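Local coordinates for ThiJ/PfpI family protein (Pseudomonas syringae pv. tomato, PDB 3EWN) that is of unknown function but belongs to the DJ-1/PfpI family, which shares its fold with the class I glutamine amidotransferase domains, at residues Glu160-Val164 / Thr176-Phe181; Trp20-Ile26 / Phe46-Gly51; Asp149-Phe154 / Ala237-Phe243. The contacts are given in a common frame with arbitrary orientation. Numbering follows the deposited sequence.

Overall arrangement
From the N terminus, contact 2 comes first: the approach to strand 25-29 meets the turn after helix 36-46, closing the short loop that runs through that strand and helix toward strand 53-58. Contact 3 opens next, at residues 149-154. Within its span contact 1 opens and closes, joining the start of edge strand 163-166 to helix 177-189 across the hairpin formed with strand 169-172. Contact 3 then closes at the C-terminal helix 231-240, the longest closure of the three. Contacts 1 and 2 touch through F181 and F46 and both reach the central sheet. Contacts 2 and 3 lie on opposite sides of the chain's centre, their own centres about 34 Å apart.

Contact 1 (Glu160-Val164 / Thr176-Phe181); sequences EARVV and TAGLDF
The N-terminal part of helix 177-189 (L179 N to T176 O, 3.1 Å; F181 N to A177 O, 3.0 Å) packs against a kink leading into strand 163-166. R162 has helical backbone angles (-67/-36) and V163 is extended (-137/127); the CA atoms of R162 and A177 lie 6.1 Å apart, those of V163 and F181 5.9 Å. Polar contacts come from R162 (t, t, t). R162 NE forms a salt bridge with D180 OD2 (2.7 Å), R162 NH2 donates to T176 OG1 (3.0 Å), and a water joins R162 NH2 (2.9 Å) to T176 O (2.8 Å). Carbon contacts include R162 CG to A177 CB (3.7 Å) and V163 CG2 to D180 CB (4.1 Å) and F181 CB (4.4 Å). D180 also bonds Y204, while S202, E203 and D207 of the second subunit bond T176, R162 and D180: here the sheet-edge beta hairpin 163-166/169-172 hands over to helix 177-189, at the subunit interface. F181 turns inward between strands 119-123 and 169-172 and helix 36-46.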
loop_
_atom_site.group_PDB
_atom_site.type_symbol
_atom_site.label_atom_id
_atom_site.label_comp_id
_atom_site.label_asym_id
_atom_site.label_seq_id
_atom_site.Cartn_x
_atom_site.Cartn_y
_atom_site.Cartn_z
ATOM N N GLU A 160 22.096 -6.779 -3.371
ATOM C CA GLU A 160 21.594 -5.587 -2.697
ATOM C C GLU A 160 21.186 -4.484 -3.665
ATOM O O GLU A 160 21.994 -3.639 -4.042
ATOM C CB GLU A 160 22.622 -5.030 -1.704
ATOM C CG GLU A 160 21.980 -4.153 -0.623
ATOM C CD GLU A 160 22.983 -3.448 0.278
ATOM O OE1 GLU A 160 24.096 -3.977 0.480
ATOM O OE2 GLU A 160 22.643 -2.366 0.804
ATOM N N ALA A 161 19.920 -4.519 -4.065
ATOM C CA ALA A 161 19.328 -3.534 -4.959
ATOM C C ALA A 161 17.849 -3.501 -4.583
ATOM O O ALA A 161 17.318 -4.488 -4.074
ATOM C CB ALA A 161 19.495 -3.952 -6.412
ATOM N N ARG A 162 17.187 -2.374 -4.821
ATOM C CA ARG A 162 15.775 -2.244 -4.475
ATOM C C ARG A 162 14.902 -3.149 -5.339
ATOM O O ARG A 162 13.892 -3.688 -4.878
ATOM C CB ARG A 162 15.337 -0.789 -4.627
ATOM C CG ARG A 162 14.008 -0.476 -3.958
ATOM C CD ARG A 162 13.802 1.022 -3.889
ATOM N NE ARG A 162 12.542 1.410 -3.264
ATOM C CZ ARG A 162 12.265 1.279 -1.969
ATOM N NH1 ARG A 162 13.155 0.754 -1.136
ATOM N NH2 ARG A 162 11.108 1.721 -1.498
ATOM N N VAL A 163 15.295 -3.300 -6.599
ATOM C CA VAL A 163 14.583 -4.157 -7.539
ATOM C C VAL A 163 15.634 -4.937 -8.311
ATOM O O VAL A 163 16.555 -4.351 -8.875
ATOM C CB VAL A 163 13.731 -3.343 -8.538
ATOM C CG1 VAL A 163 13.061 -4.283 -9.532
ATOM C CG2 VAL A 163 12.684 -2.528 -7.790
ATOM N N VAL A 164 15.499 -6.258 -8.330
ATOM C CA VAL A 164 16.459 -7.107 -9.023
ATOM C C VAL A 164 15.789 -7.994 -10.059
ATOM O O VAL A 164 14.795 -8.661 -9.767
ATOM C CB VAL A 164 17.207 -8.030 -8.024
ATOM C CG1 VAL A 164 18.152 -8.965 -8.777
ATOM C CG2 VAL A 164 17.974 -7.196 -7.016
ATOM N N THR A 176 7.979 -1.102 1.123
ATOM C CA THR A 176 7.660 -0.080 0.129
ATOM C C THR A 176 8.305 -0.251 -1.239
ATOM O O THR A 176 7.859 0.354 -2.215
ATOM C CB THR A 176 7.976 1.332 0.664
ATOM O OG1 THR A 176 9.367 1.428 0.981
ATOM C CG2 THR A 176 7.155 1.616 1.919
ATOM N N ALA A 177 9.345 -1.075 -1.323
ATOM C CA ALA A 177 10.006 -1.322 -2.603
ATOM C C ALA A 177 9.006 -1.903 -3.608
ATOM O O ALA A 177 9.214 -1.844 -4.822
ATOM C CB ALA A 177 11.176 -2.289 -2.408
ATOM N N GLY A 178 7.921 -2.470 -3.092
ATOM C CA GLY A 178 6.906 -3.060 -3.953
ATOM C C GLY A 178 6.348 -2.104 -4.990
ATOM O O GLY A 178 5.939 -2.524 -6.072
ATOM N N LEU A 179 6.315 -0.817 -4.663
ATOM C CA LEU A 179 5.809 0.178 -5.605
ATOM C C LEU A 179 6.731 0.328 -6.810
ATOM O O LEU A 179 6.268 0.425 -7.947
ATOM C CB LEU A 179 5.654 1.528 -4.912
ATOM C CG LEU A 179 4.484 1.647 -3.943
ATOM C CD1 LEU A 179 4.603 2.944 -3.151
ATOM C CD2 LEU A 179 3.172 1.603 -4.725
ATOM N N ASP A 180 8.037 0.354 -6.562
ATOM C CA ASP A 180 8.992 0.488 -7.656
ATOM C C ASP A 180 9.002 -0.790 -8.483
ATOM O O ASP A 180 9.105 -0.760 -9.711
ATOM C CB ASP A 180 10.381 0.814 -7.100
ATOM C CG ASP A 180 10.417 2.177 -6.432
ATOM O OD1 ASP A 180 9.709 3.075 -6.925
ATOM O OD2 ASP A 180 11.140 2.356 -5.431
ATOM N N PHE A 181 8.883 -1.915 -7.795
ATOM C CA PHE A 181 8.821 -3.209 -8.450
ATOM C C PHE A 181 7.578 -3.219 -9.348
ATOM O O PHE A 181 7.637 -3.609 -10.517
ATOM C CB PHE A 181 8.709 -4.298 -7.383
ATOM C CG PHE A 181 8.055 -5.560 -7.865
ATOM C CD1 PHE A 181 8.753 -6.466 -8.648
ATOM C CD2 PHE A 181 6.730 -5.826 -7.549
ATOM C CE1 PHE A 181 8.137 -7.629 -9.113
ATOM C CE2 PHE A 181 6.104 -6.980 -8.006
ATOM C CZ PHE A 181 6.809 -7.883 -8.790
HETATM O O HOH W 1 8.824 2.962 -2.681
#

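Contact 2 (Trp20-Ile26 / Phe46-Gly51); sequences WMGDEQI and FGSLMG
This contact belongs to the first beta-alpha-beta unit of the flavodoxin-like DJ-1/PfpI fold, where the approach to strand 25-29 lies beside the link from helix 36-46 to strand 53-58. The helix ends in a type I turn from F46 to L49, with L49 N bonded to F46 O at 3.1 Å; L49 and M50 then extend, and G51 takes positive phi (93°). Facing them, M21 and G22 are extended, with CA distances of 5.3 Å from M21 to M50 and 5.0 Å from G22 to G51.

At the strand end, I26 (m, t) is the bump. I26 fits between F46 and L49: its CG2 lies over one face of the F46 ring, and I26 CD1 is 3.9 Å from both F46 CD1 and L49 CD1. At the outer end the selenomethionines M21 and M50 overlap. M50 (m, t, p) sets its CB 3.3 Å from W20 O and its SE 4.4 Å from W20 CB, while M21 (m, m, m) curls so that SE is 4.2 Å from M50 CB and CE is 3.6 Å from G51 CA. M21 CE thus drops into the space left open at G51, where a CB would clash with M21 CE and G22 O.

Polar ties are sparse. G22 N makes a weak hydrogen bond to M50 O (3.0 Å), which also accepts from R190, the salt-bridge partner of E24. A water donates to E24 O (3.1 Å) and G51 O (2.7 Å), and G51 CA makes a CA-H...O contact with G22 O at 3.3 Å.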
loop_
_atom_site.group_PDB
_atom_site.type_symbol
_atom_site.label_atom_id
_atom_site.label_comp_id
_atom_site.label_asym_id
_atom_site.label_seq_id
_atom_site.Cartn_x
_atom_site.Cartn_y
_atom_site.Cartn_z
ATOM N N TRP A 20 -3.217 -0.380 -24.412
ATOM C CA TRP A 20 -4.225 -0.181 -23.374
ATOM C C TRP A 20 -4.813 -1.476 -22.832
ATOM O O TRP A 20 -4.987 -1.622 -21.621
ATOM C CB TRP A 20 -5.355 0.712 -23.901
ATOM C CG TRP A 20 -4.885 2.089 -24.245
ATOM C CD1 TRP A 20 -4.872 2.672 -25.482
ATOM C CD2 TRP A 20 -4.292 3.033 -23.349
ATOM N NE1 TRP A 20 -4.300 3.922 -25.409
ATOM C CE2 TRP A 20 -3.936 4.167 -24.111
ATOM C CE3 TRP A 20 -4.022 3.028 -21.973
ATOM C CZ2 TRP A 20 -3.322 5.287 -23.544
ATOM C CZ3 TRP A 20 -3.410 4.141 -21.409
ATOM C CH2 TRP A 20 -3.065 5.256 -22.196
HETATM N N MSE A 21 -5.122 -2.407 -23.731
HETATM C CA MSE A 21 -5.702 -3.689 -23.344
HETATM C C MSE A 21 -4.679 -4.805 -23.207
HETATM O O MSE A 21 -3.678 -4.850 -23.920
HETATM C CB MSE A 21 -6.771 -4.129 -24.353
HETATM C CG MSE A 21 -8.156 -3.550 -24.130
HETATM SE SE MSE A 21 -8.900 -4.056 -22.417
HETATM C CE MSE A 21 -8.718 -5.937 -22.551
ATOM N N GLY A 22 -4.954 -5.711 -22.274
ATOM C CA GLY A 22 -4.078 -6.839 -22.037
ATOM C C GLY A 22 -4.902 -8.003 -21.525
ATOM O O GLY A 22 -6.100 -7.858 -21.293
ATOM N N ASP A 23 -4.270 -9.157 -21.339
ATOM C CA ASP A 23 -4.986 -10.335 -20.861
ATOM C C ASP A 23 -4.146 -11.117 -19.857
ATOM O O ASP A 23 -4.228 -12.344 -19.784
ATOM C CB ASP A 23 -5.343 -11.231 -22.047
ATOM C CG ASP A 23 -4.122 -11.864 -22.689
ATOM O OD1 ASP A 23 -3.084 -11.179 -22.812
ATOM O OD2 ASP A 23 -4.202 -13.046 -23.081
ATOM N N GLU A 24 -3.347 -10.398 -19.073
ATOM C CA GLU A 24 -2.485 -11.035 -18.087
ATOM C C GLU A 24 -3.247 -11.780 -16.995
ATOM O O GLU A 24 -4.323 -11.361 -16.567
ATOM C CB GLU A 24 -1.566 -9.999 -17.425
ATOM C CG GLU A 24 -0.620 -9.286 -18.384
ATOM C CD GLU A 24 -1.193 -7.991 -18.937
ATOM O OE1 GLU A 24 -2.408 -7.740 -18.782
ATOM O OE2 GLU A 24 -0.416 -7.218 -19.536
ATOM N N GLN A 25 -2.668 -12.891 -16.554
ATOM C CA GLN A 25 -3.228 -13.708 -15.482
ATOM C C GLN A 25 -2.214 -13.535 -14.363
ATOM O O GLN A 25 -1.091 -14.018 -14.466
ATOM C CB GLN A 25 -3.294 -15.177 -15.901
ATOM C CG GLN A 25 -4.165 -15.434 -17.118
ATOM C CD GLN A 25 -5.603 -15.027 -16.893
ATOM O OE1 GLN A 25 -6.215 -15.397 -15.891
ATOM N NE2 GLN A 25 -6.159 -14.263 -17.833
ATOM N N ILE A 26 -2.619 -12.859 -13.295
ATOM C CA ILE A 26 -1.721 -12.564 -12.187
ATOM C C ILE A 26 -2.178 -13.179 -10.873
ATOM O O ILE A 26 -3.259 -12.859 -10.376
ATOM C CB ILE A 26 -1.600 -11.026 -12.021
ATOM C CG1 ILE A 26 -1.062 -10.417 -13.320
ATOM C CG2 ILE A 26 -0.702 -10.682 -10.847
ATOM C CD1 ILE A 26 -1.204 -8.906 -13.416
ATOM N N PHE A 46 -0.386 -3.461 -10.439
ATOM C CA PHE A 46 -0.966 -4.506 -11.280
ATOM C C PHE A 46 -2.434 -4.205 -11.552
ATOM O O PHE A 46 -2.964 -4.517 -12.625
ATOM C CB PHE A 46 -0.868 -5.879 -10.606
ATOM C CG PHE A 46 0.515 -6.459 -10.588
ATOM C CD1 PHE A 46 1.297 -6.463 -11.737
ATOM C CD2 PHE A 46 1.021 -7.043 -9.432
ATOM C CE1 PHE A 46 2.561 -7.045 -11.736
ATOM C CE2 PHE A 46 2.287 -7.630 -9.423
ATOM C CZ PHE A 46 3.057 -7.629 -10.580
ATOM N N GLY A 47 -3.086 -3.597 -10.569
ATOM C CA GLY A 47 -4.493 -3.266 -10.702
ATOM C C GLY A 47 -4.767 -2.226 -11.772
ATOM O O GLY A 47 -5.908 -2.068 -12.201
ATOM N N SER A 48 -3.726 -1.523 -12.211
ATOM C CA SER A 48 -3.882 -0.495 -13.238
ATOM C C SER A 48 -3.965 -1.088 -14.643
ATOM O O SER A 48 -4.330 -0.395 -15.587
ATOM C CB SER A 48 -2.711 0.488 -13.193
ATOM O OG SER A 48 -1.562 -0.076 -13.804
ATOM N N LEU A 49 -3.624 -2.365 -14.774
ATOM C CA LEU A 49 -3.635 -3.048 -16.064
ATOM C C LEU A 49 -5.044 -3.398 -16.557
ATOM O O LEU A 49 -5.699 -4.275 -15.998
ATOM C CB LEU A 49 -2.790 -4.324 -15.957
ATOM C CG LEU A 49 -1.318 -4.118 -15.581
ATOM C CD1 LEU A 49 -0.685 -5.450 -15.202
ATOM C CD2 LEU A 49 -0.577 -3.483 -16.754
HETATM N N MSE A 50 -5.503 -2.719 -17.608
HETATM C CA MSE A 50 -6.831 -2.977 -18.168
HETATM C C MSE A 50 -6.889 -4.353 -18.828
HETATM O O MSE A 50 -6.033 -4.689 -19.645
HETATM C CB MSE A 50 -7.183 -1.913 -19.214
HETATM C CG MSE A 50 -7.418 -0.521 -18.659
HETATM SE SE MSE A 50 -7.470 0.829 -20.063
HETATM C CE MSE A 50 -9.129 0.302 -20.871
ATOM N N GLY A 51 -7.894 -5.148 -18.469
ATOM C CA GLY A 51 -8.043 -6.468 -19.059
ATOM C C GLY A 51 -7.387 -7.596 -18.285
ATOM O O GLY A 51 -7.696 -8.768 -18.506
HETATM O O HOH W 2 -6.811 -11.355 -18.456
#

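Contact 3 (Asp149-Phe154 / Ala237-Phe243); sequences DALAGF and ADALAGF
A150, A241 and F154 carry most of this interface. Small residues permit close approach: the CA of A150 lies 4.8 Å from that of D238, and the CA of G153 lies 4.6 Å from that of A241. A150 sets its CB 4.0 Å from A237 CB and 3.4 Å from D238 OD1, and its O only 3.0 Å from A241 CB. A241 fills the gap between A150 and F154. Its CA sits over the F154 ring in a CH-pi contact (4.1 Å to the centroid), and its O accepts a CA-H...O contact from G153 CA (3.3 Å). F154 (chi1 m) also brings CZ within 4.0 Å of L240 CD2. F243 then folds back, its ring edge meeting G153 N (CE1, 3.4 Å) and A152 CB (CZ, 4.1 Å). That return follows a Schellman motif (G242 phi 90°; F243 N to D238 O and G242 N to A239 O, both 2.9 Å), which caps C-terminal helix 231-240 where it docks on the 3-10 segment between strands 140-141 and 157-158.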
loop_
_atom_site.group_PDB
_atom_site.type_symbol
_atom_site.label_atom_id
_atom_site.label_comp_id
_atom_site.label_asym_id
_atom_site.label_seq_id
_atom_site.Cartn_x
_atom_site.Cartn_y
_atom_site.Cartn_z
ATOM N N ASP A 149 20.494 -12.105 2.961
ATOM C CA ASP A 149 21.565 -13.088 2.851
ATOM C C ASP A 149 21.115 -14.531 3.012
ATOM O O ASP A 149 21.773 -15.443 2.513
ATOM C CB ASP A 149 22.680 -12.781 3.850
ATOM C CG ASP A 149 23.460 -11.542 3.478
ATOM O OD1 ASP A 149 23.757 -11.371 2.277
ATOM O OD2 ASP A 149 23.782 -10.745 4.379
ATOM N N ALA A 150 19.997 -14.746 3.698
ATOM C CA ALA A 150 19.490 -16.099 3.894
ATOM C C ALA A 150 19.184 -16.776 2.560
ATOM O O ALA A 150 19.265 -17.999 2.446
ATOM C CB ALA A 150 18.226 -16.068 4.766
ATOM N N LEU A 151 18.849 -15.973 1.551
ATOM C CA LEU A 151 18.504 -16.488 0.229
ATOM C C LEU A 151 19.551 -17.420 -0.378
ATOM O O LEU A 151 19.212 -18.312 -1.158
ATOM C CB LEU A 151 18.236 -15.327 -0.735
ATOM C CG LEU A 151 17.032 -14.443 -0.398
ATOM C CD1 LEU A 151 16.984 -13.258 -1.356
ATOM C CD2 LEU A 151 15.749 -15.275 -0.480
ATOM N N ALA A 152 20.814 -17.210 -0.020
ATOM C CA ALA A 152 21.907 -18.039 -0.527
ATOM C C ALA A 152 21.675 -19.514 -0.207
ATOM O O ALA A 152 22.110 -20.399 -0.946
ATOM C CB ALA A 152 23.236 -17.573 0.079
ATOM N N GLY A 153 20.990 -19.769 0.903
ATOM C CA GLY A 153 20.716 -21.136 1.306
ATOM C C GLY A 153 19.777 -21.858 0.362
ATOM O O GLY A 153 19.733 -23.088 0.346
ATOM N N PHE A 154 19.021 -21.095 -0.424
ATOM C CA PHE A 154 18.078 -21.671 -1.376
ATOM C C PHE A 154 18.695 -21.730 -2.767
ATOM O O PHE A 154 18.016 -22.052 -3.737
ATOM C CB PHE A 154 16.795 -20.836 -1.434
ATOM C CG PHE A 154 16.054 -20.763 -0.130
ATOM C CD1 PHE A 154 15.558 -21.914 0.474
ATOM C CD2 PHE A 154 15.829 -19.534 0.483
ATOM C CE1 PHE A 154 14.849 -21.845 1.674
ATOM C CE2 PHE A 154 15.123 -19.452 1.680
ATOM C CZ PHE A 154 14.630 -20.608 2.275
ATOM N N ALA A 237 15.284 -16.889 9.643
ATOM C CA ALA A 237 15.348 -16.919 8.186
ATOM C C ALA A 237 16.554 -17.762 7.785
ATOM O O ALA A 237 16.455 -18.625 6.919
ATOM C CB ALA A 237 15.483 -15.508 7.629
ATOM N N ASP A 238 17.698 -17.510 8.416
ATOM C CA ASP A 238 18.898 -18.283 8.110
ATOM C C ASP A 238 18.649 -19.765 8.376
ATOM O O ASP A 238 19.080 -20.617 7.604
ATOM C CB ASP A 238 20.089 -17.811 8.950
ATOM C CG ASP A 238 20.669 -16.494 8.463
ATOM O OD1 ASP A 238 20.516 -16.176 7.263
ATOM O OD2 ASP A 238 21.302 -15.786 9.277
ATOM N N ALA A 239 17.953 -20.073 9.468
ATOM C CA ALA A 239 17.660 -21.463 9.809
ATOM C C ALA A 239 16.771 -22.093 8.741
ATOM O O ALA A 239 16.981 -23.237 8.335
ATOM C CB ALA A 239 16.974 -21.539 11.182
ATOM N N LEU A 240 15.774 -21.337 8.296
ATOM C CA LEU A 240 14.849 -21.801 7.269
ATOM C C LEU A 240 15.610 -22.143 5.990
ATOM O O LEU A 240 15.284 -23.106 5.297
ATOM C CB LEU A 240 13.817 -20.711 6.958
ATOM C CG LEU A 240 12.846 -20.995 5.810
ATOM C CD1 LEU A 240 11.752 -21.931 6.292
ATOM C CD2 LEU A 240 12.236 -19.689 5.313
ATOM N N ALA A 241 16.624 -21.342 5.682
ATOM C CA ALA A 241 17.418 -21.540 4.476
ATOM C C ALA A 241 18.462 -22.638 4.635
ATOM O O ALA A 241 19.261 -22.875 3.733
ATOM C CB ALA A 241 18.086 -20.232 4.074
ATOM N N GLY A 242 18.463 -23.294 5.791
ATOM C CA GLY A 242 19.398 -24.382 6.020
ATOM C C GLY A 242 20.748 -24.065 6.635
ATOM O O GLY A 242 21.634 -24.922 6.627
ATOM N N PHE A 243 20.932 -22.861 7.167
ATOM C CA PHE A 243 22.214 -22.525 7.781
ATOM C C PHE A 243 22.258 -22.953 9.246
ATOM O O PHE A 243 21.188 -23.282 9.799
ATOM C CB PHE A 243 22.493 -21.024 7.687
ATOM C CG PHE A 243 22.702 -20.528 6.284
ATOM C CD1 PHE A 243 21.626 -20.110 5.512
ATOM C CD2 PHE A 243 23.983 -20.465 5.738
ATOM C CE1 PHE A 243 21.817 -19.633 4.217
ATOM C CE2 PHE A 243 24.185 -19.990 4.441
ATOM C CZ PHE A 243 23.097 -19.573 3.680
#